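Local coordinates for short-chain dehydrogenase/reductase SDR (Paraburkholderia phymatum, PDB 5VA8) that binds NADP and, as a short-chain dehydrogenase/reductase, probably catalyses the NADP-dependent oxidation or reduction of a substrate that the structure alone does not identify, at the interface of chains A and B. Numbering follows the deposited sequence. Chains: chain A/B, Short-chain dehydrogenase/reductase SDR.

The interface of chains A and B. Residues chain A 169-170, 173, 177, 253, 255; chain B 265-266.
B:Thr266, next to last in its chain, sets its side chain against A:Ala173 of helix 159-179 in this short-chain dehydrogenase/reductase, part of a two-fold symmetric interface of two copies, probably a subunit contact of the deposited tetramer, where the C-terminal tail of chain B lies on chain A. The methyl CB of A:Ala173 faces the fork of B:Thr266, CG2 at 3.8 Å and OG1 at nearly the same distance. With OG1 anti to the carbonyl carbon (chi1 -58°), CG2 of B:Thr266 is anti to the backbone N and heads towards the carbonyl O of A:Thr169, 3.9 Å away. The hydroxyl OG1 of B:Thr266 turns instead to water 3, at 2.7 Å, which also bonds the carbonyl O of A:Gly170, three residues before A:Ala173. A:Arg177 runs back alongside its own helix, extended from CG to NE, and its NH1 binds the carbonyl O of A:Ala173 at 2.9 Å, with that oxygen in the guanidinium plane. NH1 also meets water 1 at the edge of the group in an almost straight bond (177° at H), which helps fix its rotation. Water 1 passes the link on to the carbonyl oxygens of A:Gly253 and B:Thr266, the latter 2.8 Å away. O of B:Gly265 lies well off the guanidinium plane, 2.9 Å from NH2 of A:Arg177, where no N-H points at it. Water 2 bridges O of B:Gly265, at 3.0 Å, to O of A:Gly253. ND2 of A:Asn255 comes tip-on to O of B:Thr266 at 3.1 Å, the oxygen near the extension of the CG-ND2 bond, between the two N-H directions.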
ATOM      1  N   THR A 169      10.321   5.917  -7.812  1.00 10.54           N
ATOM      2  CA  THR A 169       9.168   5.028  -7.887  1.00 12.52           C
ATOM      3  C   THR A 169       7.875   5.800  -8.110  1.00 11.78           C
ATOM      4  O   THR A 169       7.010   5.370  -8.890  1.00 10.25           O
ATOM      5  CB  THR A 169       9.088   4.202  -6.606  1.00 11.39           C
ATOM      6  OG1 THR A 169      10.313   3.475  -6.456  1.00 12.09           O
ATOM      7  CG2 THR A 169       7.928   3.211  -6.678  1.00 12.73           C
ATOM      8  N   GLY A 170       7.722   6.941  -7.426  1.00 12.06           N
ATOM      9  CA  GLY A 170       6.531   7.752  -7.619  1.00 12.06           C
ATOM     10  C   GLY A 170       6.420   8.300  -9.028  1.00 11.25           C
ATOM     11  O   GLY A 170       5.317   8.391  -9.585  1.00 11.76           O
ATOM     12  N   ALA A 173       5.515   5.446 -11.650  1.00  9.50           N
ATOM     13  CA  ALA A 173       4.100   5.073 -11.666  1.00  9.52           C
ATOM     14  C   ALA A 173       3.353   5.799 -12.775  1.00 11.09           C
ATOM     15  O   ALA A 173       2.493   5.209 -13.445  1.00 12.89           O
ATOM     16  CB  ALA A 173       3.455   5.376 -10.306  1.00 13.03           C
ATOM     17  N   ARG A 177       2.167   4.128 -16.884  1.00 12.12           N
ATOM     18  CA  ARG A 177       0.810   4.077 -17.414  1.00 13.07           C
ATOM     19  C   ARG A 177       0.663   4.930 -18.671  1.00 13.44           C
ATOM     20  O   ARG A 177      -0.154   4.607 -19.540  1.00 15.16           O
ATOM     21  CB  ARG A 177      -0.164   4.471 -16.309  1.00 15.66           C
ATOM     22  CG  ARG A 177      -0.263   3.342 -15.263  1.00 20.16           C
ATOM     23  CD  ARG A 177      -0.612   3.847 -13.893  1.00 20.74           C
ATOM     24  NE  ARG A 177      -0.798   2.764 -12.927  1.00 18.31           N
ATOM     25  CZ  ARG A 177       0.121   2.383 -12.045  1.00 20.10           C
ATOM     26  NH1 ARG A 177       1.308   2.977 -12.018  1.00 15.35           N
ATOM     27  NH2 ARG A 177      -0.144   1.412 -11.185  1.00 18.62           N
ATOM     28  N   GLY A 253       3.985  -0.849 -14.354  1.00 11.52           N
ATOM     29  CA  GLY A 253       3.801  -0.041 -13.164  1.00 11.87           C
ATOM     30  C   GLY A 253       3.878  -0.813 -11.867  1.00 10.32           C
ATOM     31  O   GLY A 253       3.395  -0.323 -10.842  1.00 12.68           O
ATOM     32  N   ASN A 255       5.736  -2.957  -8.668  1.00 12.67           N
ATOM     33  CA  ASN A 255       6.900  -3.010  -7.795  1.00 10.73           C
ATOM     34  C   ASN A 255       7.011  -4.440  -7.295  1.00 13.12           C
ATOM     35  O   ASN A 255       6.240  -4.862  -6.432  1.00 17.84           O
ATOM     36  CB  ASN A 255       6.746  -2.006  -6.658  1.00 12.44           C
ATOM     37  CG  ASN A 255       6.878  -0.592  -7.154  1.00 11.61           C
ATOM     38  OD1 ASN A 255       7.986  -0.102  -7.351  1.00 11.96           O
ATOM     39  ND2 ASN A 255       5.748   0.061  -7.421  1.00 13.84           N
TER
ATOM     40  N   GLY B 265      -2.894   2.980  -8.594  1.00 12.47           N
ATOM     41  CA  GLY B 265      -2.067   3.245  -7.431  1.00 12.83           C
ATOM     42  C   GLY B 265      -0.596   2.977  -7.687  1.00 14.04           C
ATOM     43  O   GLY B 265      -0.208   2.056  -8.402  1.00 16.05           O
ATOM     44  N   THR B 266       0.236   3.799  -7.056  1.00 14.06           N
ATOM     45  CA  THR B 266       1.680   3.653  -7.200  1.00 12.60           C
ATOM     46  C   THR B 266       2.162   2.296  -6.714  1.00 15.91           C
ATOM     47  O   THR B 266       3.055   1.687  -7.323  1.00 15.34           O
ATOM     48  CB  THR B 266       2.355   4.783  -6.441  1.00 14.72           C
ATOM     49  OG1 THR B 266       1.876   6.018  -6.981  1.00 17.56           O
ATOM     50  CG2 THR B 266       3.895   4.712  -6.563  1.00 15.05           C
TER
HETATM   51  O   HOH W   1       3.422   2.217 -10.046  1.00 14.78           O
HETATM   52  O   HOH W   2       1.179  -0.622  -8.725  1.00 17.99           O
HETATM   53  O   HOH W   3       3.104   8.284  -7.710  1.00 19.04           O